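Local structure of iron-regulated ABC transporter siderophore-binding protein SirA (Staphylococcus aureus subsp. aureus, 3MWF) at residues Val166-Asp171 with Ile223-Ser228; Gly182-Asp187 with Lys282-Leu287; Ser214-Asn219 with Ser248-Asn253. The protein binds the ferric siderophore staphyloferrin B and probably hands it to an ABC transporter for iron uptake into the cell. All coordinates share one frame; numbering follows the deposited sequence.

Interaction 1: residues Val166-Asp171 with Ile223-Ser228; sequences VNFRAD and IFVVKS. With SE8 (5-[(2-{[(3S)-5-{[(2S)-2-amino-2-carboxyethyl]amino}-3-carboxy-3-hydroxy-5-oxopentanoyl]amino}ethyl)amino]-2,5-dioxopentanoic acid), chain C.
The parallel pairing of strand 163-168 with strand 222-227, in the mixed sheet of one lobe of a periplasmic-binding-protein fold, joins Val166, Asn167 and Phe168 to Val225, Val226 and Lys227 and ends at the siderophore pocket. The evidence is a parallel ladder: Val166 N donates to Phe224 O, Val166 O accepts from Val226 N at 2.8 Å, and Ser228 N reaches Phe168 O at 3.3 Å. Phe168 N adds a weak bond to Val226 O, bent to 135°. On one face of the sheet, Phe168 CE2 lies 3.6 Å from Val225 CG1, and Val166 CG2 meets Ile223 CG2 at 3.8 Å.

On the other face, Asn167 turns CG anti to its backbone N (chi1 160°), and its amide spans the strand end. ND2 gives two nearly straight bonds, each 3.1 Å long: the one to Ser228 O runs in the carbonyl plane on a lone pair, whereas for the one to Val226 O the donor stands above the carbonyl plane. OD1 takes Arg169 NE at 2.8 Å in its own carbonyl plane, at the edge of the guanidinium and near its plane. Ser228 O sits over one guanidinium face without bonding to it. Arg169 NH1 and NH2 then both donate to O22, an amide oxygen of staphyloferrin B, each at 3.0 Å; Tyr176 and Arg174 of the adjoining strand also bind this ligand.

Both polar ends of the Asn167 amide are therefore engaged, which fixes its flip and its plane. Asn167 acts as a second-shell residue that orients Arg169. The Arg169 side chain comes within about 5 Å of the iron(III) ion, and its cationic guanidinium probably helps offset the negative charge of the siderophore.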
loop_
_atom_site.group_PDB
_atom_site.type_symbol
_atom_site.label_atom_id
_atom_site.label_comp_id
_atom_site.label_asym_id
_atom_site.label_seq_id
_atom_site.Cartn_x
_atom_site.Cartn_y
_atom_site.Cartn_z
ATOM N N VAL A 166 2.593 -3.234 -12.962
ATOM C CA VAL A 166 1.398 -3.423 -13.811
ATOM C C VAL A 166 0.486 -4.390 -13.087
ATOM O O VAL A 166 0.933 -5.483 -12.684
ATOM C CB VAL A 166 1.789 -3.995 -15.185
ATOM C CG1 VAL A 166 0.559 -4.351 -16.020
ATOM C CG2 VAL A 166 2.700 -2.964 -15.946
ATOM N N ASN A 167 -0.772 -3.984 -12.942
ATOM C CA ASN A 167 -1.777 -4.782 -12.203
ATOM C C ASN A 167 -2.900 -5.162 -13.137
ATOM O O ASN A 167 -3.661 -4.300 -13.635
ATOM C CB ASN A 167 -2.270 -3.933 -11.016
ATOM C CG ASN A 167 -3.621 -4.377 -10.423
ATOM O OD1 ASN A 167 -4.445 -3.515 -10.097
ATOM N ND2 ASN A 167 -3.852 -5.693 -10.277
ATOM N N PHE A 168 -3.022 -6.468 -13.397
ATOM C CA PHE A 168 -4.147 -6.937 -14.198
ATOM C C PHE A 168 -5.364 -7.122 -13.293
ATOM O O PHE A 168 -5.258 -7.767 -12.231
ATOM C CB PHE A 168 -3.798 -8.233 -14.923
ATOM C CG PHE A 168 -2.696 -8.050 -15.919
ATOM C CD1 PHE A 168 -2.891 -7.186 -16.989
ATOM C CD2 PHE A 168 -1.472 -8.682 -15.760
ATOM C CE1 PHE A 168 -1.890 -6.962 -17.915
ATOM C CE2 PHE A 168 -0.442 -8.477 -16.711
ATOM C CZ PHE A 168 -0.658 -7.598 -17.782
ATOM N N ARG A 169 -6.483 -6.518 -13.692
ATOM C CA ARG A 169 -7.745 -6.630 -12.920
ATOM C C ARG A 169 -8.745 -7.389 -13.767
ATOM O O ARG A 169 -8.409 -7.864 -14.845
ATOM C CB ARG A 169 -8.282 -5.253 -12.562
ATOM C CG ARG A 169 -7.321 -4.427 -11.686
ATOM C CD ARG A 169 -8.083 -3.729 -10.521
ATOM N NE ARG A 169 -7.134 -3.509 -9.443
ATOM C CZ ARG A 169 -7.398 -3.536 -8.160
ATOM N NH1 ARG A 169 -8.640 -3.792 -7.680
ATOM N NH2 ARG A 169 -6.393 -3.314 -7.347
ATOM N N ALA A 170 -9.977 -7.512 -13.289
ATOM C CA ALA A 170 -10.973 -8.318 -14.002
ATOM C C ALA A 170 -11.418 -7.716 -15.350
ATOM O O ALA A 170 -11.783 -8.456 -16.284
ATOM C CB ALA A 170 -12.219 -8.546 -13.074
ATOM N N ASP A 171 -11.413 -6.384 -15.444
ATOM C CA ASP A 171 -12.015 -5.687 -16.599
ATOM C C ASP A 171 -11.174 -4.489 -17.060
ATOM O O ASP A 171 -11.641 -3.665 -17.854
ATOM C CB ASP A 171 -13.445 -5.225 -16.260
ATOM C CG ASP A 171 -13.492 -4.294 -15.036
ATOM O OD1 ASP A 171 -12.415 -3.916 -14.484
ATOM O OD2 ASP A 171 -14.617 -3.951 -14.596
ATOM N N ILE A 223 9.630 -4.949 -15.181
ATOM C CA ILE A 223 8.191 -4.795 -14.937
ATOM C C ILE A 223 7.758 -5.797 -13.890
ATOM O O ILE A 223 8.115 -6.973 -13.960
ATOM C CB ILE A 223 7.374 -4.958 -16.253
ATOM C CG1 ILE A 223 7.654 -3.787 -17.211
ATOM C CG2 ILE A 223 5.845 -5.119 -15.961
ATOM C CD1 ILE A 223 6.979 -3.933 -18.596
ATOM N N PHE A 224 6.996 -5.317 -12.909
ATOM C CA PHE A 224 6.523 -6.135 -11.811
ATOM C C PHE A 224 5.050 -6.329 -12.027
ATOM O O PHE A 224 4.302 -5.346 -12.081
ATOM C CB PHE A 224 6.803 -5.380 -10.508
ATOM C CG PHE A 224 8.267 -5.152 -10.268
ATOM C CD1 PHE A 224 9.052 -6.189 -9.749
ATOM C CD2 PHE A 224 8.887 -3.944 -10.626
ATOM C CE1 PHE A 224 10.406 -6.013 -9.552
ATOM C CE2 PHE A 224 10.253 -3.740 -10.417
ATOM C CZ PHE A 224 11.024 -4.789 -9.874
ATOM N N VAL A 225 4.625 -7.582 -12.177
ATOM C CA VAL A 225 3.217 -7.855 -12.489
ATOM C C VAL A 225 2.439 -8.355 -11.266
ATOM O O VAL A 225 2.837 -9.345 -10.650
ATOM C CB VAL A 225 3.111 -8.883 -13.638
ATOM C CG1 VAL A 225 1.668 -9.309 -13.878
ATOM C CG2 VAL A 225 3.689 -8.301 -14.918
ATOM N N VAL A 226 1.318 -7.702 -10.961
ATOM C CA VAL A 226 0.458 -8.078 -9.817
ATOM C C VAL A 226 -0.922 -8.435 -10.332
ATOM O O VAL A 226 -1.567 -7.631 -11.013
ATOM C CB VAL A 226 0.320 -6.922 -8.791
ATOM C CG1 VAL A 226 -0.492 -7.378 -7.572
ATOM C CG2 VAL A 226 1.663 -6.390 -8.338
ATOM N N LYS A 227 -1.383 -9.657 -10.045
ATOM C CA LYS A 227 -2.737 -10.071 -10.431
ATOM C C LYS A 227 -3.591 -9.830 -9.189
ATOM O O LYS A 227 -3.364 -10.460 -8.154
ATOM C CB LYS A 227 -2.737 -11.556 -10.819
ATOM C CG LYS A 227 -2.192 -11.776 -12.229
ATOM C CD LYS A 227 -2.172 -13.267 -12.595
ATOM C CE LYS A 227 -1.011 -13.997 -11.954
ATOM N NZ LYS A 227 0.301 -13.650 -12.621
ATOM N N SER A 228 -4.521 -8.883 -9.261
ATOM C CA SER A 228 -5.276 -8.497 -8.068
ATOM C C SER A 228 -6.543 -7.761 -8.440
ATOM O O SER A 228 -6.510 -6.792 -9.188
ATOM C CB SER A 228 -4.408 -7.616 -7.152
ATOM O OG SER A 228 -5.106 -7.240 -5.964
HETATM C C1 SE8 C . -11.816 -0.718 -3.855
HETATM C C2 SE8 C . -11.295 -1.779 -4.784
HETATM C C3 SE8 C . -10.676 -2.926 -4.000
HETATM N N4 SE8 C . -9.472 -2.535 -3.275
HETATM C C5 SE8 C . -8.268 -2.687 -3.788
HETATM C C6 SE8 C . -7.119 -2.091 -3.011
HETATM C C7 SE8 C . -6.955 -0.606 -3.335
HETATM C C8 SE8 C . -5.890 -0.027 -2.385
HETATM C C9 SE8 C . -5.448 1.395 -2.724
HETATM N N10 SE8 C . -6.360 2.233 -3.214
HETATM C C11 SE8 C . -5.966 3.592 -3.508
HETATM C C12 SE8 C . -6.761 4.580 -2.672
HETATM N N13 SE8 C . -6.735 5.923 -3.235
HETATM C C14 SE8 C . -7.564 6.354 -4.232
HETATM C C15 SE8 C . -8.827 5.598 -4.524
HETATM C C16 SE8 C . -8.335 4.452 -5.374
HETATM C C17 SE8 C . -9.096 3.169 -5.246
HETATM C C18 SE8 C . -9.596 2.666 -6.515
HETATM O O19 SE8 C . -12.883 -0.946 -3.226
HETATM O O20 SE8 C . -11.198 0.363 -3.788
HETATM N N21 SE8 C . -10.305 -1.173 -5.695
HETATM O O22 SE8 C . -8.039 -3.262 -4.834
HETATM C C23 SE8 C . -6.587 -0.426 -4.797
HETATM O O24 SE8 C . -5.416 -0.678 -5.175
HETATM O O25 SE8 C . -7.453 -0.012 -5.608
HETATM O O26 SE8 C . -8.226 0.046 -3.160
HETATM O O27 SE8 C . -4.285 1.729 -2.523
HETATM O O28 SE8 C . -7.312 7.321 -4.927
HETATM O O29 SE8 C . -9.166 2.524 -4.196
HETATM O O30 SE8 C . -9.793 1.460 -6.622
HETATM O O31 SE8 C . -9.772 3.453 -7.481
#

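Interaction 2: residues Gly182-Asp187 with Lys282-Leu287; sequences GEILND and KLIDDL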
loop_
_atom_site.group_PDB
_atom_site.type_symbol
_atom_site.label_atom_id
_atom_site.label_comp_id
_atom_site.label_asym_id
_atom_site.label_seq_id
_atom_site.Cartn_x
_atom_site.Cartn_y
_atom_site.Cartn_z
ATOM N N GLY A 182 4.469 1.710 -6.096
ATOM C CA GLY A 182 5.139 2.767 -6.884
ATOM C C GLY A 182 5.926 3.776 -6.051
ATOM O O GLY A 182 7.039 4.199 -6.439
ATOM N N GLU A 183 5.372 4.177 -4.910
ATOM C CA GLU A 183 6.123 5.062 -4.019
ATOM C C GLU A 183 7.345 4.397 -3.383
ATOM O O GLU A 183 8.383 5.048 -3.238
ATOM C CB GLU A 183 5.243 5.676 -2.935
ATOM C CG GLU A 183 4.176 6.636 -3.519
ATOM C CD GLU A 183 3.620 7.597 -2.480
ATOM O OE1 GLU A 183 4.024 7.594 -1.307
ATOM O OE2 GLU A 183 2.773 8.418 -2.844
ATOM N N ILE A 184 7.220 3.123 -2.990
ATOM C CA ILE A 184 8.361 2.391 -2.440
ATOM C C ILE A 184 9.466 2.233 -3.483
ATOM O O ILE A 184 10.633 2.500 -3.186
ATOM C CB ILE A 184 7.922 1.047 -1.855
ATOM C CG1 ILE A 184 7.109 1.326 -0.581
ATOM C CG2 ILE A 184 9.163 0.181 -1.482
ATOM C CD1 ILE A 184 6.263 0.114 -0.131
ATOM N N LEU A 185 9.102 1.852 -4.706
ATOM C CA LEU A 185 10.122 1.761 -5.756
ATOM C C LEU A 185 10.805 3.114 -5.950
ATOM O O LEU A 185 12.021 3.157 -6.201
ATOM C CB LEU A 185 9.567 1.241 -7.086
ATOM C CG LEU A 185 8.998 -0.172 -7.081
ATOM C CD1 LEU A 185 8.622 -0.561 -8.494
ATOM C CD2 LEU A 185 9.974 -1.172 -6.436
ATOM N N ASN A 186 10.027 4.195 -5.915
ATOM C CA ASN A 186 10.611 5.536 -6.009
ATOM C C ASN A 186 11.634 5.787 -4.858
ATOM O O ASN A 186 12.742 6.306 -5.084
ATOM C CB ASN A 186 9.516 6.625 -6.000
ATOM C CG ASN A 186 10.054 7.981 -6.463
ATOM O OD1 ASN A 186 10.335 8.884 -5.655
ATOM N ND2 ASN A 186 10.225 8.113 -7.749
ATOM N N ASP A 187 11.286 5.386 -3.639
ATOM C CA ASP A 187 12.217 5.492 -2.512
ATOM C C ASP A 187 13.511 4.732 -2.779
ATOM O O ASP A 187 14.610 5.187 -2.415
ATOM C CB ASP A 187 11.581 4.907 -1.237
ATOM C CG ASP A 187 10.548 5.819 -0.596
ATOM O OD1 ASP A 187 10.426 7.016 -0.939
ATOM O OD2 ASP A 187 9.858 5.332 0.311
ATOM N N LYS A 282 9.005 -6.325 3.644
ATOM C CA LYS A 282 8.837 -7.510 2.822
ATOM C C LYS A 282 8.967 -7.277 1.311
ATOM O O LYS A 282 9.510 -8.107 0.598
ATOM C CB LYS A 282 7.515 -8.189 3.154
ATOM C CG LYS A 282 7.345 -9.541 2.535
ATOM C CD LYS A 282 8.026 -10.584 3.411
ATOM C CE LYS A 282 7.557 -11.967 3.038
ATOM N NZ LYS A 282 8.225 -12.391 1.776
ATOM N N LEU A 283 8.428 -6.165 0.824
ATOM C CA LEU A 283 8.536 -5.833 -0.594
ATOM C C LEU A 283 10.016 -5.674 -0.994
ATOM O O LEU A 283 10.462 -6.260 -1.992
ATOM C CB LEU A 283 7.689 -4.583 -0.915
ATOM C CG LEU A 283 7.447 -4.243 -2.391
ATOM C CD1 LEU A 283 6.266 -3.271 -2.537
ATOM C CD2 LEU A 283 8.703 -3.641 -3.046
ATOM N N ILE A 284 10.778 -4.975 -0.169
ATOM C CA ILE A 284 12.225 -4.791 -0.419
ATOM C C ILE A 284 12.946 -6.157 -0.449
ATOM O O ILE A 284 13.766 -6.435 -1.340
ATOM C CB ILE A 284 12.865 -3.818 0.608
ATOM C CG1 ILE A 284 12.245 -2.400 0.479
ATOM C CG2 ILE A 284 14.372 -3.712 0.336
ATOM C CD1 ILE A 284 12.574 -1.376 1.606
ATOM N N ASP A 285 12.603 -7.034 0.494
ATOM C CA ASP A 285 13.142 -8.410 0.477
ATOM C C ASP A 285 12.795 -9.128 -0.820
ATOM O O ASP A 285 13.646 -9.815 -1.401
ATOM C CB ASP A 285 12.571 -9.234 1.642
ATOM C CG ASP A 285 13.220 -8.930 2.958
ATOM O OD1 ASP A 285 14.277 -8.247 3.011
ATOM O OD2 ASP A 285 12.647 -9.407 3.967
ATOM N N ASP A 286 11.543 -8.987 -1.268
ATOM C CA ASP A 286 11.090 -9.570 -2.528
ATOM C C ASP A 286 11.956 -9.125 -3.699
ATOM O O ASP A 286 12.304 -9.932 -4.559
ATOM C CB ASP A 286 9.637 -9.188 -2.809
ATOM C CG ASP A 286 8.648 -10.111 -2.141
ATOM O OD1 ASP A 286 9.087 -11.064 -1.468
ATOM O OD2 ASP A 286 7.423 -9.877 -2.295
ATOM N N LEU A 287 12.283 -7.836 -3.727
ATOM C CA LEU A 287 13.119 -7.266 -4.774
ATOM C C LEU A 287 14.526 -7.873 -4.820
ATOM O O LEU A 287 15.008 -8.198 -5.898
ATOM C CB LEU A 287 13.205 -5.754 -4.616
ATOM C CG LEU A 287 11.929 -4.993 -4.974
ATOM C CD1 LEU A 287 12.129 -3.551 -4.552
ATOM C CD2 LEU A 287 11.611 -5.111 -6.474
#
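Ile184 holds CG1 anti to its carbonyl carbon (chi1 -70°), whereas Leu283, facing it, holds CG anti to its backbone N (chi1 -168°). The two side chains reach toward each other and meet tip to tip. Their branches pair one to one, Ile184 CD1 against Leu283 CD1 and Ile184 CG2 against Leu283 CD2, both at 4.2 Å. One turn further along the second helix, Leu287 CD1 comes to 3.7 Å from Leu185 CD2, the closest approach of the contact. Ile284 adds a looser touch, its CG1 lying 4.5 Å from Ile184 CG2.

No hydrogen bond or salt bridge links the two segments. Their helical axes stay 11.2 Å apart at an angle of 64°, and 185 Å² is buried, so the helices are joined through the ends of aliphatic side chains rather than through intimate backbone packing.

Other elements complete this apolar layer. Tyr140 of the long helix 130-155 touches both Ile184 and Ile284, and Phe147 of the same helix touches Leu287. The outer flanks are tied by charge: Asp285 pairs with Lys143, while Asp187 pairs with Lys117 and is hydrogen-bonded to Tyr140. Helix 179-187 and helix 277-290 thus pack together against helix 130-155, and Leu185 and Leu287 both also rest on Phe224 of strand 222-227.

Interaction 3: residues Ser214-Asn219 with Ser248-Asn253; sequences SIPLMN and SKEWKN
Ile215 lies against Ser248, Glu250 and the backbone between Glu250 and Trp251, while Met218 meets the Trp251 ring. Ile215 CB and Glu250 CB come within 3.7 Å, with the side chains crossing at about a right angle. Ile215 CG2 rests 3.7 Å from Glu250 C and equally near Trp251 N, so this branch covers the Glu250-Trp251 peptide group as well as Glu250 CB. Its other branch carries CD1 to Ser248 OG at 3.3 Å, a snug apolar-to-hydroxyl contact. Pro216 CD adds a marginal touch to Glu250 CG.

Met218 makes a Met-aromatic contact. Its SD approaches Trp251 CZ3 to 3.8 Å and stands 5.1 Å from the centroid of the six-membered ring, 79° off the ring normal, which puts the sulfur at the indole edge. Here too the two side chains cross at about a right angle.

In the next shell, both segments are held by short local bonds. Ser248 is the N-cap of the weakly bonded helix at about 249-253: its OG accepts from Trp251 N at 3.2 Å and is also hydrogen-bonded to Trp245 O. Asn253 ND2 returns to Lys249 O at 2.8 Å. In segment 214-219, 3-10 bonds such as Met218 N to Ile215 O bring Ile215 and Met218 onto the same side.

Further out, Trp245 of helix 236-246 touches both Ile215 and Met218, and Leu254 also covers Ile215. Met218 reaches Ile175 and Thr173 of strand 173-176 and Leu209 of strand 206-209, so the contact joins the loop leading into strand 222-227, the short helix 249-253 and one face of the five-stranded sheet, toward its outermost strand 206-209.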
loop_
_atom_site.group_PDB
_atom_site.type_symbol
_atom_site.label_atom_id
_atom_site.label_comp_id
_atom_site.label_asym_id
_atom_site.label_seq_id
_atom_site.Cartn_x
_atom_site.Cartn_y
_atom_site.Cartn_z
ATOM N N SER A 214 -2.613 1.482 -24.867
ATOM C CA SER A 214 -1.887 2.246 -23.832
ATOM C C SER A 214 -0.706 1.491 -23.222
ATOM O O SER A 214 0.021 2.022 -22.406
ATOM C CB SER A 214 -2.841 2.715 -22.733
ATOM O OG SER A 214 -3.911 3.439 -23.330
ATOM N N ILE A 215 -0.526 0.236 -23.623
ATOM C CA ILE A 215 0.553 -0.579 -23.062
ATOM C C ILE A 215 1.940 0.107 -23.082
ATOM O O ILE A 215 2.699 -0.019 -22.115
ATOM C CB ILE A 215 0.557 -1.987 -23.684
ATOM C CG1 ILE A 215 -0.566 -2.812 -23.022
ATOM C CG2 ILE A 215 1.928 -2.653 -23.504
ATOM C CD1 ILE A 215 -0.900 -4.123 -23.764
ATOM N N PRO A 216 2.268 0.877 -24.143
ATOM C CA PRO A 216 3.568 1.552 -24.092
ATOM C C PRO A 216 3.853 2.424 -22.873
ATOM O O PRO A 216 5.016 2.651 -22.558
ATOM C CB PRO A 216 3.564 2.382 -25.386
ATOM C CG PRO A 216 2.804 1.488 -26.336
ATOM C CD PRO A 216 1.662 0.979 -25.486
ATOM N N LEU A 217 2.808 2.931 -22.202
ATOM C CA LEU A 217 2.985 3.701 -20.986
ATOM C C LEU A 217 3.674 2.890 -19.871
ATOM O O LEU A 217 4.267 3.475 -18.952
ATOM C CB LEU A 217 1.636 4.299 -20.515
ATOM C CG LEU A 217 1.629 5.327 -19.375
ATOM C CD1 LEU A 217 2.470 6.559 -19.754
ATOM C CD2 LEU A 217 0.174 5.755 -19.010
ATOM N N MET A 218 3.586 1.563 -19.970
ATOM C CA MET A 218 4.190 0.650 -19.012
ATOM C C MET A 218 5.687 0.483 -19.208
ATOM O O MET A 218 6.349 -0.198 -18.411
ATOM C CB MET A 218 3.558 -0.748 -19.202
ATOM C CG MET A 218 2.060 -0.748 -18.961
ATOM S SD MET A 218 1.459 -2.398 -19.391
ATOM C CE MET A 218 -0.272 -2.124 -19.097
ATOM N N ASN A 219 6.239 1.034 -20.296
ATOM C CA ASN A 219 7.620 0.677 -20.637
ATOM C C ASN A 219 8.607 0.934 -19.498
ATOM O O ASN A 219 8.528 1.943 -18.810
ATOM C CB ASN A 219 8.100 1.395 -21.912
ATOM C CG ASN A 219 9.294 0.679 -22.530
ATOM O OD1 ASN A 219 9.415 -0.562 -22.431
ATOM N ND2 ASN A 219 10.208 1.449 -23.121
ATOM N N SER A 248 -0.579 -9.411 -26.531
ATOM C CA SER A 248 -0.641 -8.353 -27.539
ATOM C C SER A 248 0.739 -8.024 -28.097
ATOM O O SER A 248 1.768 -8.186 -27.418
ATOM C CB SER A 248 -1.270 -7.075 -26.967
ATOM O OG SER A 248 -0.422 -6.582 -25.954
ATOM N N LYS A 249 0.761 -7.527 -29.325
ATOM C CA LYS A 249 2.029 -7.053 -29.912
ATOM C C LYS A 249 2.642 -5.917 -29.088
ATOM O O LYS A 249 3.867 -5.805 -28.997
ATOM C CB LYS A 249 1.851 -6.629 -31.373
ATOM C CG LYS A 249 0.866 -5.482 -31.611
ATOM C CD LYS A 249 1.366 -4.439 -32.634
ATOM C CE LYS A 249 1.546 -4.977 -34.059
ATOM N NZ LYS A 249 2.183 -3.925 -34.934
ATOM N N GLU A 250 1.775 -5.097 -28.477
ATOM C CA GLU A 250 2.263 -3.991 -27.621
ATOM C C GLU A 250 3.071 -4.506 -26.438
ATOM O O GLU A 250 4.139 -3.989 -26.132
ATOM C CB GLU A 250 1.107 -3.102 -27.125
ATOM C CG GLU A 250 0.404 -2.278 -28.210
ATOM C CD GLU A 250 -0.710 -3.019 -28.963
ATOM O OE1 GLU A 250 -0.984 -4.222 -28.696
ATOM O OE2 GLU A 250 -1.350 -2.369 -29.826
ATOM N N TRP A 251 2.573 -5.555 -25.781
ATOM C CA TRP A 251 3.275 -6.092 -24.643
ATOM C C TRP A 251 4.630 -6.665 -25.088
ATOM O O TRP A 251 5.649 -6.475 -24.437
ATOM C CB TRP A 251 2.410 -7.172 -23.971
ATOM C CG TRP A 251 3.054 -7.800 -22.774
ATOM C CD1 TRP A 251 3.770 -8.966 -22.751
ATOM C CD2 TRP A 251 3.008 -7.328 -21.416
ATOM N NE1 TRP A 251 4.175 -9.240 -21.474
ATOM C CE2 TRP A 251 3.716 -8.251 -20.633
ATOM C CE3 TRP A 251 2.410 -6.214 -20.785
ATOM C CZ2 TRP A 251 3.881 -8.095 -19.250
ATOM C CZ3 TRP A 251 2.564 -6.059 -19.403
ATOM C CH2 TRP A 251 3.303 -6.996 -18.651
ATOM N N LYS A 252 4.615 -7.357 -26.215
ATOM C CA LYS A 252 5.820 -8.034 -26.686
ATOM C C LYS A 252 6.922 -7.050 -27.098
ATOM O O LYS A 252 8.093 -7.418 -27.168
ATOM C CB LYS A 252 5.457 -8.993 -27.796
ATOM C CG LYS A 252 4.540 -10.064 -27.241
ATOM C CD LYS A 252 4.004 -10.988 -28.294
ATOM C CE LYS A 252 3.073 -11.995 -27.622
ATOM N NZ LYS A 252 3.508 -12.282 -26.191
ATOM N N ASN A 253 6.540 -5.793 -27.282
ATOM C CA ASN A 253 7.500 -4.752 -27.648
ATOM C C ASN A 253 8.053 -3.949 -26.474
ATOM O O ASN A 253 8.999 -3.168 -26.639
ATOM C CB ASN A 253 6.911 -3.838 -28.709
ATOM C CG ASN A 253 7.059 -4.417 -30.108
ATOM O OD1 ASN A 253 8.000 -4.097 -30.813
ATOM N ND2 ASN A 253 6.170 -5.313 -30.475
#

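Overall arrangement
The strand pair of interaction 1 separates the other two contacts, which pack on opposite faces of its sheet. On one face, Phe224 CE1 touches Leu287 CD2 of interaction 2 at 3.4 Å; on the other, Val166 CG2 meets Met218 SD of interaction 3 at 3.7 Å, and Phe168 CZ meets Trp251 CZ3 at 3.9 Å. Interaction 1 has its centre 16 Å from that of interaction 2 and 14 Å from that of interaction 3, whereas interactions 2 and 3 do not touch, their nearest atoms being about 10 Å apart. Direct binding to the siderophore belongs to interaction 1, through Arg169; the Ile184 side chain of interaction 2 stays about 11 Å from the ligand.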